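Local structure of soluble secreted antigen MPT53 (Mycobacterium tuberculosis, 1LU4) at residues V28-T33 with Q71-K76. The protein probably oxidises reduced, unfolded secreted proteins to form disulfide bonds, as a secreted thioredoxin-fold disulfide oxidoreductase of the DsbE type. Residues are numbered along the deposited sequence; the frame is centred on the assembly and turned at random.
Sequences VLWFWT and QSFVSK
Phe73 lays one face of its ring over the six-membered ring of Trp32 in an offset stack. The two centroids are 4.4 Å apart and the planes differ by 14°. Overlap is along one side of each ring: Phe73 CD1 comes to 3.3 Å from Trp32 CZ3, and Phe73 CE1 lies 3.6 Å from Trp32 CE3. The two side chains run past each other in opposite directions, Trp32 out from the strand and Phe73 in from the helix. CB of Phe73 points toward the strand, and CG, anti to the backbone N (chi1 180°), carries the ring on toward Trp32.

Trp30 meets the same phenylalanine differently. It reaches Phe73 tip to tip, with CH2 of Trp30 3.8 Å from CE1 of Phe73, and the tryptophan carbon lies at the phenyl edge, near its plane. Phe73 therefore uses a face for one indole and an edge for the other.

The protein has the thioredoxin fold. Strand 27-32 is the middle strand of its mixed five-stranded sheet, and helix 67-77 is the helix of the beta-alpha-beta crossover between parallel strands 57-62 and 82-85. The strand and helix segments approach no closer than 12.6 Å between axes, so large aromatic side chains span the gap. Helix 37-52 also borders this aromatic group. Its Asn40 and Ala43 touch Phe73, and Trp32 touches Cys39, one of two cysteines of the predicted redox-active CxxC motif, not disulfide-bonded here.

Val74 meets Trp32 farther round the indole. Its CG2 sits 3.8 Å from Trp32 CZ2, and the two side chains cross at about a right angle. No hydrogen bond joins the two segments. The indole nitrogens of these buried tryptophans have partners elsewhere: Trp32 NE1 bonds to Asn83 OD1, and Trp30 NE1 to Glu42 OE1.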
loop_
_atom_site.group_PDB
_atom_site.type_symbol
_atom_site.label_atom_id
_atom_site.label_comp_id
_atom_site.label_asym_id
_atom_site.label_seq_id
_atom_site.Cartn_x
_atom_site.Cartn_y
_atom_site.Cartn_z
ATOM N N VAL A 28 -0.070 3.664 5.962
ATOM C CA VAL A 28 -0.608 3.850 4.610
ATOM C C VAL A 28 -0.665 2.455 3.988
ATOM O O VAL A 28 0.346 1.764 3.904
ATOM C CB VAL A 28 0.272 4.789 3.772
ATOM C CG1 VAL A 28 -0.247 4.865 2.316
ATOM C CG2 VAL A 28 0.387 6.197 4.351
ATOM N N LEU A 29 -1.878 2.093 3.489
ATOM C CA LEU A 29 -2.001 0.935 2.622
ATOM C C LEU A 29 -2.040 1.411 1.177
ATOM O O LEU A 29 -2.762 2.380 0.863
ATOM C CB LEU A 29 -3.286 0.144 2.894
ATOM C CG LEU A 29 -3.528 -0.299 4.332
ATOM C CD1 LEU A 29 -4.821 -1.095 4.421
ATOM C CD2 LEU A 29 -2.330 -1.063 4.923
ATOM N N TRP A 30 -1.301 0.742 0.302
ATOM C CA TRP A 30 -1.283 1.090 -1.100
ATOM C C TRP A 30 -1.541 -0.174 -1.895
ATOM O O TRP A 30 -0.738 -1.109 -1.885
ATOM C CB TRP A 30 0.059 1.706 -1.488
ATOM C CG TRP A 30 0.172 2.172 -2.909
ATOM C CD1 TRP A 30 -0.649 3.038 -3.580
ATOM C CD2 TRP A 30 1.212 1.849 -3.852
ATOM N NE1 TRP A 30 -0.218 3.257 -4.859
ATOM C CE2 TRP A 30 0.921 2.539 -5.043
ATOM C CE3 TRP A 30 2.351 1.032 -3.762
ATOM C CZ2 TRP A 30 1.752 2.429 -6.167
ATOM C CZ3 TRP A 30 3.183 0.927 -4.901
ATOM C CH2 TRP A 30 2.851 1.629 -6.058
ATOM N N PHE A 31 -2.696 -0.193 -2.576
ATOM C CA PHE A 31 -3.110 -1.359 -3.392
ATOM C C PHE A 31 -2.663 -1.150 -4.795
ATOM O O PHE A 31 -3.048 -0.160 -5.462
ATOM C CB PHE A 31 -4.657 -1.467 -3.339
ATOM C CG PHE A 31 -5.175 -1.798 -1.958
ATOM C CD1 PHE A 31 -5.387 -0.810 -0.986
ATOM C CD2 PHE A 31 -5.454 -3.130 -1.612
ATOM C CE1 PHE A 31 -5.864 -1.152 0.260
ATOM C CE2 PHE A 31 -5.916 -3.460 -0.343
ATOM C CZ PHE A 31 -6.114 -2.480 0.622
ATOM N N TRP A 32 -1.832 -2.057 -5.291
ATOM C CA TRP A 32 -1.194 -1.878 -6.623
ATOM C C TRP A 32 -1.165 -3.188 -7.379
ATOM O O TRP A 32 -1.340 -4.293 -6.856
ATOM C CB TRP A 32 0.219 -1.373 -6.389
ATOM C CG TRP A 32 1.213 -2.166 -5.623
ATOM C CD1 TRP A 32 1.415 -2.101 -4.279
ATOM C CD2 TRP A 32 2.160 -3.124 -6.121
ATOM N NE1 TRP A 32 2.423 -2.945 -3.874
ATOM C CE2 TRP A 32 2.902 -3.577 -5.000
ATOM C CE3 TRP A 32 2.456 -3.625 -7.387
ATOM C CZ2 TRP A 32 3.937 -4.516 -5.108
ATOM C CZ3 TRP A 32 3.476 -4.555 -7.492
ATOM C CH2 TRP A 32 4.201 -5.011 -6.364
ATOM N N THR A 33 -0.931 -3.029 -8.714
ATOM C CA THR A 33 -0.568 -4.160 -9.539
ATOM C C THR A 33 0.615 -3.734 -10.398
ATOM O O THR A 33 0.724 -2.558 -10.734
ATOM C CB THR A 33 -1.746 -4.608 -10.454
ATOM O OG1 THR A 33 -2.023 -3.599 -11.483
ATOM C CG2 THR A 33 -3.022 -4.940 -9.764
ATOM N N GLN A 71 7.773 -8.711 -7.510
ATOM C CA GLN A 71 9.126 -8.428 -6.994
ATOM C C GLN A 71 9.900 -7.511 -7.933
ATOM O O GLN A 71 10.621 -6.631 -7.504
ATOM C CB GLN A 71 9.896 -9.751 -6.851
ATOM C CG GLN A 71 9.316 -10.553 -5.704
ATOM C CD GLN A 71 9.975 -11.908 -5.554
ATOM O OE1 GLN A 71 10.672 -12.418 -6.458
ATOM N NE2 GLN A 71 9.810 -12.496 -4.395
ATOM N N SER A 72 9.771 -7.717 -9.266
ATOM C CA SER A 72 10.487 -6.812 -10.175
ATOM C C SER A 72 10.067 -5.390 -9.981
ATOM O O SER A 72 10.897 -4.476 -10.134
ATOM C CB SER A 72 10.185 -7.253 -11.614
ATOM O OG SER A 72 10.853 -8.445 -11.909
ATOM N N PHE A 73 8.762 -5.159 -9.746
ATOM C CA PHE A 73 8.254 -3.807 -9.555
ATOM C C PHE A 73 8.815 -3.163 -8.278
ATOM O O PHE A 73 9.299 -2.045 -8.300
ATOM C CB PHE A 73 6.743 -3.931 -9.530
ATOM C CG PHE A 73 5.960 -2.676 -9.344
ATOM C CD1 PHE A 73 5.675 -2.168 -8.073
ATOM C CD2 PHE A 73 5.438 -1.962 -10.441
ATOM C CE1 PHE A 73 4.861 -1.046 -7.938
ATOM C CE2 PHE A 73 4.651 -0.831 -10.276
ATOM C CZ PHE A 73 4.340 -0.360 -9.002
ATOM N N VAL A 74 8.800 -3.931 -7.171
ATOM C CA VAL A 74 9.363 -3.434 -5.934
ATOM C C VAL A 74 10.831 -3.103 -6.114
ATOM O O VAL A 74 11.307 -2.065 -5.587
ATOM C CB VAL A 74 9.127 -4.474 -4.807
ATOM C CG1 VAL A 74 10.013 -4.211 -3.602
ATOM C CG2 VAL A 74 7.659 -4.518 -4.383
ATOM N N SER A 75 11.555 -3.963 -6.828
ATOM C CA SER A 75 13.005 -3.731 -7.029
ATOM C C SER A 75 13.244 -2.513 -7.891
ATOM O O SER A 75 14.099 -1.691 -7.594
ATOM C CB SER A 75 13.653 -4.947 -7.659
ATOM O OG SER A 75 13.645 -6.029 -6.745
ATOM N N LYS A 76 12.543 -2.393 -9.025
ATOM C CA LYS A 76 12.721 -1.294 -9.957
ATOM C C LYS A 76 12.503 0.065 -9.313
ATOM O O LYS A 76 13.230 0.989 -9.621
ATOM C CB LYS A 76 11.743 -1.486 -11.129
ATOM C CG LYS A 76 11.722 -0.354 -12.161
ATOM C CD LYS A 76 10.773 -0.752 -13.291
ATOM C CE LYS A 76 10.768 0.418 -14.301
ATOM N NZ LYS A 76 9.835 0.060 -15.383
#